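Long-range contacts in formylmethanofuran--tetrahydromethanopterin formyltransferase (Methanosarcina barkeri, PDB 1M5S), which catalyses the reversible transfer of a formyl group from formylmethanofuran to tetrahydromethanopterin, a step of methanogenesis from carbon dioxide: residues A[73-78]-A[192-197]; A[122-127]-A[142-147]; A[221-226]-A[234-239]; A[115-120]-A[153-158]; A[173-178]-A[269-274]. One frame throughout, in Å; residues are numbered along the deposited sequence.

Interaction 1: residues A[73-78]-A[192-197]; sequences YVQICT and GTITPF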
# COMPACT_ATOMS: atom_id res chain seq x y z
N TYR A 73 0.93 16.22 -7.17
CA TYR A 73 0.19 17.48 -7.24
C TYR A 73 -0.98 17.44 -6.27
O TYR A 73 -1.74 16.46 -6.23
CB TYR A 73 -0.35 17.72 -8.65
CG TYR A 73 0.72 18.04 -9.67
CD1 TYR A 73 1.24 19.32 -9.78
CD2 TYR A 73 1.18 17.06 -10.54
CE1 TYR A 73 2.19 19.62 -10.76
CE2 TYR A 73 2.13 17.34 -11.51
CZ TYR A 73 2.62 18.63 -11.62
OH TYR A 73 3.54 18.91 -12.61
N VAL A 74 -1.07 18.46 -5.42
CA VAL A 74 -2.22 18.62 -4.55
C VAL A 74 -2.93 19.95 -4.86
O VAL A 74 -2.38 20.80 -5.56
CB VAL A 74 -1.83 18.57 -3.05
CG1 VAL A 74 -1.30 17.17 -2.70
CG2 VAL A 74 -0.80 19.63 -2.73
N GLN A 75 -4.21 19.99 -4.54
CA GLN A 75 -4.98 21.22 -4.62
C GLN A 75 -5.51 21.51 -3.24
O GLN A 75 -5.92 20.60 -2.52
CB GLN A 75 -6.15 21.06 -5.60
CG GLN A 75 -5.73 21.01 -7.06
CD GLN A 75 -6.91 20.88 -8.01
OE1 GLN A 75 -8.06 21.12 -7.63
NE2 GLN A 75 -6.63 20.53 -9.26
N ILE A 76 -5.27 22.74 -2.78
CA ILE A 76 -5.85 23.21 -1.54
C ILE A 76 -6.80 24.34 -1.89
O ILE A 76 -6.49 25.18 -2.73
CB ILE A 76 -4.75 23.69 -0.57
CG1 ILE A 76 -3.83 22.52 -0.20
CG2 ILE A 76 -5.38 24.27 0.69
CD1 ILE A 76 -2.46 22.93 0.33
N CYS A 77 -8.04 24.21 -1.41
CA CYS A 77 -9.16 25.02 -1.88
C CYS A 77 -9.79 25.75 -0.70
O CYS A 77 -9.92 25.19 0.40
CB CYS A 77 -10.23 24.15 -2.54
SG CYS A 77 -9.66 23.04 -3.85
N THR A 78 -10.30 26.94 -0.97
CA THR A 78 -10.96 27.72 0.06
C THR A 78 -11.76 28.87 -0.58
O THR A 78 -11.54 29.21 -1.75
CB THR A 78 -9.90 28.24 1.07
OG1 THR A 78 -10.48 28.39 2.37
CG2 THR A 78 -9.32 29.54 0.60
N GLY A 192 -6.04 18.22 -13.03
CA GLY A 192 -6.94 19.35 -12.88
C GLY A 192 -8.05 19.16 -11.87
O GLY A 192 -8.74 20.12 -11.52
N THR A 193 -8.21 17.93 -11.37
CA THR A 193 -9.29 17.63 -10.44
C THR A 193 -8.81 16.91 -9.18
O THR A 193 -7.80 16.21 -9.20
CB THR A 193 -10.38 16.77 -11.09
OG1 THR A 193 -9.75 15.71 -11.83
CG2 THR A 193 -11.24 17.59 -12.02
N ILE A 194 -9.56 17.10 -8.10
CA ILE A 194 -9.38 16.34 -6.87
C ILE A 194 -10.73 15.84 -6.34
O ILE A 194 -11.79 16.29 -6.78
CB ILE A 194 -8.70 17.19 -5.75
CG1 ILE A 194 -9.58 18.40 -5.38
CG2 ILE A 194 -7.32 17.62 -6.19
CD1 ILE A 194 -9.37 18.91 -3.95
N THR A 195 -10.67 14.91 -5.41
CA THR A 195 -11.87 14.39 -4.78
C THR A 195 -11.67 14.42 -3.26
O THR A 195 -11.03 13.54 -2.69
CB THR A 195 -12.17 12.94 -5.25
OG1 THR A 195 -11.01 12.12 -5.06
CG2 THR A 195 -12.54 12.92 -6.74
N PRO A 196 -12.13 15.51 -2.60
CA PRO A 196 -11.60 15.87 -1.27
C PRO A 196 -12.10 15.02 -0.10
O PRO A 196 -11.56 15.11 1.01
CB PRO A 196 -12.01 17.34 -1.12
CG PRO A 196 -13.22 17.47 -1.99
CD PRO A 196 -12.90 16.62 -3.18
N PHE A 197 -13.15 14.23 -0.30
CA PHE A 197 -13.72 13.47 0.81
C PHE A 197 -12.86 12.25 1.17
O PHE A 197 -11.86 12.00 0.52
CB PHE A 197 -15.16 13.07 0.47
CG PHE A 197 -16.19 14.01 1.04
CD1 PHE A 197 -16.33 15.30 0.53
CD2 PHE A 197 -16.94 13.65 2.16
CE1 PHE A 197 -17.19 16.21 1.13
CE2 PHE A 197 -17.80 14.55 2.76
CZ PHE A 197 -17.93 15.84 2.25
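Gln75 and Ile194 are the nearest CA pair of the two segments, 6.9 Å apart; no backbone hydrogen bond joins residues 73-78 to 192-197, and side chains close the distance. The Gln75 chain is extended beyond CG (chi2 -179°), and its NE2 donates to Gly192 O at 3.1 Å. This N-H points almost straight at the oxygen, 172° at the hydrogen, yet the donor stands above the plane of the carbonyl, while the oxygen lies in the plane of the Gln75 amide. The same NE2 also bonds Glu57 OE1, and Glu57 OE2 accepts from Gly192 N, which ties the three residues together. Gln75 OE1, in contrast, is buried with no polar partner, beside Ile194 CG1. Along the stem, Ile194 CG2 packs 3.7 Å from Gln75 CB, and Ile194 CD1 reaches Cys77 SG at 4.1 Å. An alanine at Gln75 would probably leave Gly192 O and Glu57 without their shared amide donor and open a gap beside Ile194 CG2. Strand 71-78 runs between strands 53-60 and 12-26, antiparallel to both, with Ile76 packed on Leu84 and Leu88 of helix 81-95, while strand 193-194 pairs with 243-251.

Interaction 2: residues A[122-127]-A[142-147]; sequences KFFADG and VPIMEG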
# COMPACT_ATOMS: atom_id res chain seq x y z
N LYS A 122 11.03 30.44 4.33
CA LYS A 122 12.49 30.52 4.44
C LYS A 122 12.94 31.07 5.79
O LYS A 122 13.97 30.67 6.31
CB LYS A 122 13.08 31.37 3.30
CG LYS A 122 13.03 32.88 3.53
CD LYS A 122 13.79 33.64 2.46
CE LYS A 122 13.69 35.14 2.66
NZ LYS A 122 14.09 35.58 4.03
N PHE A 123 12.05 31.83 6.44
CA PHE A 123 12.35 32.48 7.72
C PHE A 123 12.61 31.45 8.83
O PHE A 123 13.17 31.77 9.88
CB PHE A 123 11.21 33.39 8.13
CG PHE A 123 11.23 34.68 7.31
CD1 PHE A 123 10.61 34.71 6.06
CD2 PHE A 123 11.88 35.81 7.81
CE1 PHE A 123 10.65 35.88 5.30
CE2 PHE A 123 11.93 36.98 7.05
CZ PHE A 123 11.32 37.01 5.79
N PHE A 124 12.16 30.22 8.59
CA PHE A 124 12.37 29.13 9.53
C PHE A 124 13.86 28.84 9.74
O PHE A 124 14.26 28.42 10.82
CB PHE A 124 11.64 27.87 9.06
CG PHE A 124 11.69 26.73 10.04
CD1 PHE A 124 11.04 26.83 11.27
CD2 PHE A 124 12.39 25.57 9.75
CE1 PHE A 124 11.09 25.78 12.19
CE2 PHE A 124 12.45 24.52 10.67
CZ PHE A 124 11.80 24.62 11.89
N ALA A 125 14.68 29.15 8.74
CA ALA A 125 16.10 28.85 8.78
C ALA A 125 16.88 29.84 9.65
O ALA A 125 18.07 29.63 9.93
CB ALA A 125 16.68 28.82 7.37
N ASP A 126 16.25 30.97 9.97
CA ASP A 126 16.75 31.88 11.01
C ASP A 126 18.11 32.51 10.66
O ASP A 126 18.98 32.64 11.51
CB ASP A 126 16.83 31.12 12.34
CG ASP A 126 17.05 32.03 13.53
OD1 ASP A 126 16.73 33.24 13.46
OD2 ASP A 126 17.54 31.52 14.55
N GLY A 127 18.25 32.93 9.41
CA GLY A 127 19.51 33.50 8.96
C GLY A 127 20.29 32.58 8.03
O GLY A 127 21.15 33.04 7.28
N VAL A 142 16.16 25.98 2.82
CA VAL A 142 15.99 26.09 4.26
C VAL A 142 16.68 24.90 4.93
O VAL A 142 16.16 23.78 4.93
CB VAL A 142 14.47 26.11 4.64
CG1 VAL A 142 14.29 26.27 6.14
CG2 VAL A 142 13.76 27.23 3.89
N PRO A 143 17.90 25.11 5.46
CA PRO A 143 18.61 24.05 6.18
C PRO A 143 17.82 23.49 7.36
O PRO A 143 17.35 24.22 8.23
CB PRO A 143 19.90 24.74 6.64
CG PRO A 143 20.16 25.74 5.57
CD PRO A 143 18.79 26.27 5.21
N ILE A 144 17.59 22.18 7.32
CA ILE A 144 16.93 21.46 8.41
C ILE A 144 17.69 20.16 8.71
O ILE A 144 18.70 19.87 8.07
CB ILE A 144 15.44 21.17 8.07
CG1 ILE A 144 15.32 20.44 6.73
CG2 ILE A 144 14.64 22.48 8.04
CD1 ILE A 144 13.92 19.97 6.41
N MET A 145 17.24 19.42 9.72
CA MET A 145 17.97 18.25 10.21
C MET A 145 18.32 17.22 9.14
O MET A 145 19.36 16.57 9.22
CB MET A 145 17.19 17.55 11.31
CG MET A 145 17.14 18.31 12.60
SD MET A 145 16.62 17.21 13.91
CE MET A 145 15.02 16.68 13.34
N GLU A 146 17.38 16.98 8.23
CA GLU A 146 17.55 15.94 7.21
C GLU A 146 18.50 16.40 6.12
O GLU A 146 19.01 15.58 5.35
CB GLU A 146 16.20 15.61 6.57
CG GLU A 146 15.69 16.68 5.58
CD GLU A 146 14.52 16.22 4.73
OE1 GLU A 146 14.14 15.04 4.83
OE2 GLU A 146 13.99 17.04 3.94
N GLY A 147 18.66 17.71 5.99
CA GLY A 147 19.30 18.28 4.81
C GLY A 147 18.76 19.66 4.50
O GLY A 147 18.51 20.44 5.42
O HOH W 1 18.65 26.51 9.23
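Val142 turns both methyl groups to residues 122-127, and the contact across the two segments is mostly apolar. Its CG1, anti to the backbone N (chi1 -178°), rests 3.7 Å from Ala125 CB, while CG2 lies 3.6 Å from Lys122 CA. Ala125 CB also touches Pro143 CD at 4.0 Å. The Phe124 ring presents its edge: Ile144 CG2 lies in the ring plane, 4.0 Å from Phe124 CE2, and Val142 CG1 comes near that same edge at CD2. No direct hydrogen bond crosses the contact. A water stands 2.8 Å from Pro143 O and lies near Ala125 O as well, although other acceptors compete for its protons. Asp126 OD2 forms a salt bridge with Lys207 of a second subunit, whereas Lys122 NZ pairs with Glu129 of its own chain. Within residues 142-147 the backbone reverses through a type I turn from Ile144 to Gly147, whose ends exchange two bonds, Ile144 N to Gly147 O at 2.7 Å and Gly147 N to Ile144 O at 3.0 Å. This is the geometry of a beta hairpin with a two-residue loop, which here joins strands 137-144 and 147-170 and sends Met145 and Glu146 into the second subunit.

Interaction 3: residues A[221-226]-A[234-239]; sequences NERFCP and NTEIPA
Arg223 O accepts the backbone N-H of Glu236 at 2.7 Å from Glu236 N, with the donor in the carbonyl plane and 161° at the hydrogen. The arginine side chain meets both Asn234 and Glu236. Its bend at chi3 (87°) goes with the approach of NE to Asn234, where NE is shared between backbone O at 2.7 Å and side-chain OD1 at 2.8 Å; both bonds are weak, their N-H angles far from straight. Glu236 OE2 forms a salt bridge with Arg223 NH1 at 3.5 Å, by charge alone, since the oxygen lies well out of the guanidinium plane, and Glu236 CG lies over one face of that group. The stem of Glu236 also runs side by side with Phe224, and CB sits over the ring face in a CH-pi contact, 4.0 Å from the centroid. Beyond it, Ile237 CD1 meets Phe224 CA at 3.6 Å and CG2 touches the Pro226 ring. Thr235 OG1 closes an ST turn by accepting from Ile237 N and donates to a water, 2.7 Å away, that bonds Glu222 O and Cys225 O. Both segments belong to the long connection between strands 193-194 and 243-251. Phe224 and Ile237 pack on Phe169 of strand 147-170, Phe224 stacks edge-to-face on Phe167, and Met145 of the second subunit packs on Phe224 and Pro226.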
# COMPACT_ATOMS: atom_id res chain seq x y z
N ASN A 221 -29.75 14.24 3.96
CA ASN A 221 -30.93 14.17 3.10
C ASN A 221 -31.60 12.79 3.21
O ASN A 221 -31.18 11.82 2.57
CB ASN A 221 -30.51 14.45 1.66
CG ASN A 221 -31.69 14.63 0.73
OD1 ASN A 221 -31.57 15.23 -0.33
ND2 ASN A 221 -32.83 14.06 1.10
N GLU A 222 -32.68 12.73 3.98
CA GLU A 222 -33.36 11.46 4.27
C GLU A 222 -33.92 10.77 3.02
O GLU A 222 -34.28 9.59 3.07
CB GLU A 222 -34.49 11.69 5.29
CG GLU A 222 -35.66 12.54 4.79
CD GLU A 222 -35.34 14.03 4.72
OE1 GLU A 222 -34.44 14.48 5.45
OE2 GLU A 222 -36.00 14.75 3.93
N ARG A 223 -33.98 11.50 1.91
CA ARG A 223 -34.51 10.97 0.66
C ARG A 223 -33.53 10.03 -0.04
O ARG A 223 -33.90 9.35 -0.99
CB ARG A 223 -34.87 12.10 -0.31
CG ARG A 223 -35.90 13.09 0.21
CD ARG A 223 -36.23 14.14 -0.84
NE ARG A 223 -37.30 13.70 -1.74
CZ ARG A 223 -37.27 13.82 -3.07
NH1 ARG A 223 -38.30 13.41 -3.79
NH2 ARG A 223 -36.21 14.34 -3.67
N PHE A 224 -32.26 10.08 0.38
CA PHE A 224 -31.23 9.20 -0.18
C PHE A 224 -30.62 8.29 0.88
O PHE A 224 -29.52 7.78 0.69
CB PHE A 224 -30.12 10.03 -0.83
CG PHE A 224 -30.55 10.76 -2.07
CD1 PHE A 224 -30.96 12.09 -2.00
CD2 PHE A 224 -30.49 10.15 -3.31
CE1 PHE A 224 -31.29 12.79 -3.15
CE2 PHE A 224 -30.82 10.84 -4.47
CZ PHE A 224 -31.22 12.17 -4.38
N CYS A 225 -31.34 8.10 1.98
CA CYS A 225 -30.92 7.19 3.04
C CYS A 225 -31.64 5.84 2.93
O CYS A 225 -32.81 5.73 3.31
CB CYS A 225 -31.20 7.82 4.41
SG CYS A 225 -30.29 9.34 4.72
N PRO A 226 -30.95 4.80 2.44
CA PRO A 226 -31.56 3.50 2.15
C PRO A 226 -32.11 2.78 3.37
O PRO A 226 -33.15 2.13 3.30
CB PRO A 226 -30.44 2.72 1.47
CG PRO A 226 -29.56 3.76 0.90
CD PRO A 226 -29.56 4.84 1.94
N ASN A 234 -41.10 10.10 0.28
CA ASN A 234 -40.61 10.82 -0.91
C ASN A 234 -39.17 10.40 -1.16
O ASN A 234 -38.35 11.19 -1.64
CB ASN A 234 -40.72 12.33 -0.70
CG ASN A 234 -39.90 12.83 0.48
OD1 ASN A 234 -39.19 13.82 0.35
ND2 ASN A 234 -39.98 12.21 1.64
N THR A 235 -38.90 9.12 -0.87
CA THR A 235 -37.58 8.53 -0.99
C THR A 235 -37.16 8.42 -2.45
O THR A 235 -37.99 8.21 -3.34
CB THR A 235 -37.53 7.14 -0.32
OG1 THR A 235 -36.21 6.59 -0.42
CG2 THR A 235 -38.55 6.19 -0.95
N GLU A 236 -35.88 8.69 -2.70
CA GLU A 236 -35.29 8.56 -4.02
C GLU A 236 -34.64 7.19 -4.21
O GLU A 236 -34.04 6.93 -5.25
CB GLU A 236 -34.24 9.64 -4.23
CG GLU A 236 -34.82 11.03 -4.44
CD GLU A 236 -35.28 11.24 -5.86
OE1 GLU A 236 -34.45 11.10 -6.79
OE2 GLU A 236 -36.48 11.49 -6.07
N ILE A 237 -34.75 6.34 -3.19
CA ILE A 237 -34.08 5.04 -3.14
C ILE A 237 -35.05 3.94 -3.56
O ILE A 237 -36.04 3.69 -2.86
CB ILE A 237 -33.56 4.73 -1.69
CG1 ILE A 237 -32.64 5.85 -1.20
CG2 ILE A 237 -32.81 3.41 -1.65
CD1 ILE A 237 -31.55 6.24 -2.18
N PRO A 238 -34.78 3.27 -4.70
CA PRO A 238 -35.55 2.10 -5.15
C PRO A 238 -35.47 0.95 -4.17
O PRO A 238 -34.57 0.91 -3.32
CB PRO A 238 -34.90 1.73 -6.48
CG PRO A 238 -34.25 2.98 -6.93
CD PRO A 238 -33.76 3.65 -5.69
N ALA A 239 -36.39 0.00 -4.29
CA ALA A 239 -36.42 -1.14 -3.38
C ALA A 239 -35.18 -2.02 -3.54
O ALA A 239 -34.72 -2.63 -2.57
CB ALA A 239 -37.69 -1.95 -3.61
O HOH W 2 -34.95 7.25 1.92

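Interaction 4: residues A[115-120]-A[153-158]; sequences DNVGFK and ENIGAI. Unlike the reference sequence in segment 115-120: Asp115 (reference Phe).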
# COMPACT_ATOMS: atom_id res chain seq x y z
N ASP A 115 0.85 33.42 -4.19
CA ASP A 115 1.16 33.58 -2.77
C ASP A 115 2.64 33.24 -2.57
O ASP A 115 3.14 32.27 -3.14
CB ASP A 115 0.27 32.67 -1.93
CG ASP A 115 -1.21 33.00 -2.06
OD1 ASP A 115 -1.95 32.24 -2.73
OD2 ASP A 115 -1.66 34.01 -1.48
N ASN A 116 3.36 34.09 -1.85
CA ASN A 116 4.82 33.93 -1.72
C ASN A 116 5.21 33.00 -0.57
O ASN A 116 6.13 33.29 0.20
CB ASN A 116 5.50 35.31 -1.59
CG ASN A 116 5.22 36.00 -0.25
OD1 ASN A 116 4.24 35.69 0.45
ND2 ASN A 116 6.09 36.93 0.12
N VAL A 117 4.60 31.82 -0.57
CA VAL A 117 4.76 30.82 0.49
C VAL A 117 6.23 30.46 0.76
O VAL A 117 6.67 30.43 1.90
CB VAL A 117 3.97 29.54 0.14
CG1 VAL A 117 4.02 28.54 1.29
CG2 VAL A 117 2.53 29.90 -0.19
N GLY A 118 7.00 30.25 -0.31
CA GLY A 118 8.40 29.90 -0.16
C GLY A 118 9.23 30.98 0.51
O GLY A 118 10.13 30.69 1.30
N PHE A 119 8.95 32.24 0.17
CA PHE A 119 9.60 33.37 0.81
C PHE A 119 9.26 33.37 2.29
O PHE A 119 10.13 33.56 3.14
CB PHE A 119 9.14 34.69 0.16
CG PHE A 119 9.69 35.93 0.82
CD1 PHE A 119 9.02 36.51 1.90
CD2 PHE A 119 10.90 36.48 0.41
CE1 PHE A 119 9.55 37.63 2.55
CE2 PHE A 119 11.43 37.60 1.05
CZ PHE A 119 10.76 38.17 2.13
N LYS A 120 8.00 33.08 2.61
CA LYS A 120 7.53 33.14 3.99
C LYS A 120 8.07 31.99 4.82
O LYS A 120 8.29 32.13 6.02
CB LYS A 120 6.00 33.15 4.02
CG LYS A 120 5.38 34.44 3.51
CD LYS A 120 3.86 34.38 3.57
CE LYS A 120 3.26 35.70 4.04
NZ LYS A 120 1.90 35.50 4.60
N GLU A 153 9.50 30.06 -4.65
CA GLU A 153 9.08 31.31 -4.02
C GLU A 153 7.56 31.40 -3.86
O GLU A 153 7.06 31.70 -2.77
CB GLU A 153 9.58 32.50 -4.84
CG GLU A 153 9.12 33.84 -4.27
CD GLU A 153 9.63 35.01 -5.07
OE1 GLU A 153 9.51 34.99 -6.32
OE2 GLU A 153 10.16 35.95 -4.44
N ASN A 154 6.85 31.07 -4.93
CA ASN A 154 5.41 31.30 -5.00
C ASN A 154 4.63 30.01 -5.21
O ASN A 154 5.12 29.05 -5.81
CB ASN A 154 5.09 32.25 -6.16
CG ASN A 154 5.37 33.70 -5.82
OD1 ASN A 154 5.16 34.15 -4.69
ND2 ASN A 154 5.82 34.46 -6.82
N ILE A 155 3.38 30.02 -4.75
CA ILE A 155 2.39 29.04 -5.18
C ILE A 155 1.17 29.75 -5.79
O ILE A 155 0.52 30.58 -5.14
CB ILE A 155 1.94 28.16 -3.99
CG1 ILE A 155 3.06 27.18 -3.64
CG2 ILE A 155 0.67 27.39 -4.34
CD1 ILE A 155 3.20 26.96 -2.18
N GLY A 156 0.88 29.42 -7.05
CA GLY A 156 -0.23 30.03 -7.75
C GLY A 156 -1.59 29.53 -7.32
O GLY A 156 -1.74 28.41 -6.81
N ALA A 157 -2.60 30.36 -7.55
CA ALA A 157 -3.99 30.04 -7.22
C ALA A 157 -4.90 30.66 -8.28
O ALA A 157 -4.51 31.59 -8.98
CB ALA A 157 -4.33 30.57 -5.83
N ILE A 158 -6.07 30.05 -8.48
CA ILE A 158 -7.06 30.56 -9.42
C ILE A 158 -8.47 30.45 -8.85
O ILE A 158 -8.66 30.02 -7.71
CB ILE A 158 -7.01 29.82 -10.79
CG1 ILE A 158 -7.01 28.30 -10.58
CG2 ILE A 158 -5.80 30.26 -11.59
CD1 ILE A 158 -8.32 27.64 -10.86
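Asp115 and Ile155 form an antiparallel hydrogen-bonded pair where strand 113-115 ends against strand 147-170, just before helix 117-122 begins. Asp115 N donates to Ile155 O at 3.0 Å, and Ile155 N returns to Asp115 O at 2.8 Å, nearly along the C=O axis. The chain then leaves the strand through an inverse gamma turn centred on Asn116, with a weak bond from Val117 N to Asp115 O. Asp115 O thus receives two N-H groups, and Asn154 CA adds a C-H...O contact at 3.1 Å. A third bond across the segments ties down the helix start: Gly118 N donates to Glu153 O at 2.9 Å from well above the carbonyl plane. Gly118 and Glu153 bring their CA atoms to 4.2 Å, an approach so close that a CB on Gly118 would press on Glu153 CA. Apolar contact comes from Ile155 CD1, which lies 3.6 Å from both CB and CG2 of Val117. In Asn154, chi1 of -78° sets CG beside the backbone N, 3.8 Å from Asp115 O. An alanine in place of Asn154 would probably open a gap beside Asp115 O and Asn116 CA, where the amide group now packs. Asp115 OD1 is buried without a polar partner. Around the contact, Ile155 packs on Ile92 of helix 81-95 and on Ala21 and Val23 of strand 12-26, Asp115 and Asn116 touch Glu85 of that helix, and Phe119 and Glu153 lean on Tyr140 of strand 137-144.

Interaction 5: residues A[173-178]-A[269-274]; sequences QMTALT and VTVPGV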
# COMPACT_ATOMS: atom_id res chain seq x y z
N GLN A 173 -24.01 -2.29 -0.18
CA GLN A 173 -23.03 -1.31 0.23
C GLN A 173 -21.71 -1.49 -0.50
O GLN A 173 -21.14 -0.51 -1.00
CB GLN A 173 -22.78 -1.41 1.73
CG GLN A 173 -22.00 -0.24 2.30
CD GLN A 173 -21.99 -0.22 3.81
OE1 GLN A 173 -21.45 -1.12 4.45
NE2 GLN A 173 -22.59 0.82 4.38
N MET A 174 -21.22 -2.72 -0.57
CA MET A 174 -19.90 -2.97 -1.15
C MET A 174 -19.88 -2.85 -2.67
O MET A 174 -18.86 -2.50 -3.24
CB MET A 174 -19.37 -4.33 -0.71
CG MET A 174 -19.08 -4.43 0.78
SD MET A 174 -18.37 -2.91 1.52
CE MET A 174 -16.84 -2.72 0.59
N THR A 175 -21.03 -3.05 -3.31
CA THR A 175 -21.17 -2.78 -4.74
C THR A 175 -20.99 -1.30 -5.04
O THR A 175 -20.21 -0.92 -5.92
CB THR A 175 -22.55 -3.21 -5.27
OG1 THR A 175 -22.65 -4.64 -5.25
CG2 THR A 175 -22.75 -2.72 -6.70
N ALA A 176 -21.72 -0.47 -4.30
CA ALA A 176 -21.66 0.98 -4.50
C ALA A 176 -20.28 1.52 -4.12
O ALA A 176 -19.73 2.36 -4.83
CB ALA A 176 -22.76 1.67 -3.69
N LEU A 177 -19.71 0.99 -3.04
CA LEU A 177 -18.39 1.45 -2.59
C LEU A 177 -17.29 1.08 -3.58
O LEU A 177 -16.39 1.88 -3.83
CB LEU A 177 -18.06 0.87 -1.21
CG LEU A 177 -16.74 1.34 -0.60
CD1 LEU A 177 -16.61 2.87 -0.71
CD2 LEU A 177 -16.67 0.90 0.85
N THR A 178 -17.34 -0.13 -4.12
CA THR A 178 -16.33 -0.60 -5.07
C THR A 178 -16.40 0.24 -6.34
O THR A 178 -15.36 0.61 -6.91
CB THR A 178 -16.53 -2.08 -5.41
OG1 THR A 178 -16.43 -2.85 -4.21
CG2 THR A 178 -15.49 -2.56 -6.41
N VAL A 269 -19.83 2.20 -13.56
CA VAL A 269 -20.82 1.28 -14.13
C VAL A 269 -20.24 -0.06 -14.60
O VAL A 269 -20.98 -0.90 -15.11
CB VAL A 269 -21.62 1.91 -15.31
CG1 VAL A 269 -22.28 3.21 -14.87
CG2 VAL A 269 -20.71 2.13 -16.52
N THR A 270 -18.94 -0.25 -14.43
CA THR A 270 -18.33 -1.54 -14.75
C THR A 270 -18.48 -2.55 -13.61
O THR A 270 -18.26 -3.74 -13.81
CB THR A 270 -16.83 -1.41 -15.11
OG1 THR A 270 -16.09 -0.91 -13.99
CG2 THR A 270 -16.65 -0.46 -16.28
N VAL A 271 -18.89 -2.06 -12.44
CA VAL A 271 -19.09 -2.90 -11.25
C VAL A 271 -20.50 -3.50 -11.25
O VAL A 271 -21.49 -2.77 -11.21
CB VAL A 271 -18.88 -2.08 -9.94
CG1 VAL A 271 -19.20 -2.95 -8.71
CG2 VAL A 271 -17.45 -1.55 -9.86
N PRO A 272 -20.60 -4.84 -11.26
CA PRO A 272 -21.92 -5.49 -11.32
C PRO A 272 -22.77 -5.18 -10.09
O PRO A 272 -22.27 -5.18 -8.96
CB PRO A 272 -21.58 -6.98 -11.42
CG PRO A 272 -20.18 -7.09 -10.87
CD PRO A 272 -19.51 -5.83 -11.31
N GLY A 273 -24.03 -4.82 -10.33
CA GLY A 273 -24.95 -4.56 -9.24
C GLY A 273 -25.27 -3.09 -9.10
O GLY A 273 -26.16 -2.71 -8.34
N VAL A 274 -24.47 -2.24 -9.75
CA VAL A 274 -24.75 -0.81 -9.78
C VAL A 274 -26.06 -0.61 -10.54
O VAL A 274 -26.28 -1.25 -11.56
CB VAL A 274 -23.62 -0.04 -10.49
CG1 VAL A 274 -24.02 1.42 -10.68
CG2 VAL A 274 -22.33 -0.14 -9.67
O HOH W 3 -21.07 -6.47 -6.58
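Thr175 and Gly273 come closest, with CA atoms 6.1 Å apart, where the start of helix 173-187 meets the type II beta turn from Val271 to Val274 that leads into strand 274-278. Within this turn Pro272 and Gly273 hold the two central positions; Gly273 has the positive phi (108°) that suits a glycine, and a side chain there would also crowd Thr175 CG2. The closing bond of the turn, Val274 N to Val271 O, is weak. Thr175 has the largest share of the contact, followed by Val271. With OG1 of Thr175 beside the backbone N (chi1 -69°) and CG2 anti to it, CG2 comes to 3.4 Å from Pro272 O and 4.0 Å from Val274 CG2. The hydroxyl joins the turn through a water, which donates to Thr175 OG1 at 2.8 Å and to Pro272 O at 3.0 Å. Thr175 OG1 also bonds Asp171 OD1 and Ser172 OG, and Ser172 OG of the third subunit. Val271 packs on the helix with both methyls, CG1 3.6 Å from Thr175 O and CG2 4.1 Å from Thr178 CG2. Met174 and Thr178 pack on Thr178 and Met174 of the third subunit, which places the contact at a subunit interface. Thr178 OG1 turns back on its own helix, donating to Met174 O at 2.6 Å from the opposite face of that carbonyl to Thr178 N.

In the fold
Interactions 2 and 4 lie on the same side of the chain's centre: their segments adjoin in sequence, their centres are about 18 Å apart, and interaction 2 lies on strand 137-144 and interaction 4 on its neighbour, strand 147-170. Interactions 3 and 5 lie on the opposite side, also about 18 Å apart between centres, with interaction 3 nested in the loop closed by interaction 5. Interaction 1 sits close to the chain's centre, about 17 Å from interaction 4 and 25 Å from interaction 5, between centres. Interactions 2 and 3 have centres about 54 Å apart in one chain, yet both touch the second subunit, where residues 142-147 of one copy pack on residues 221-226 of another.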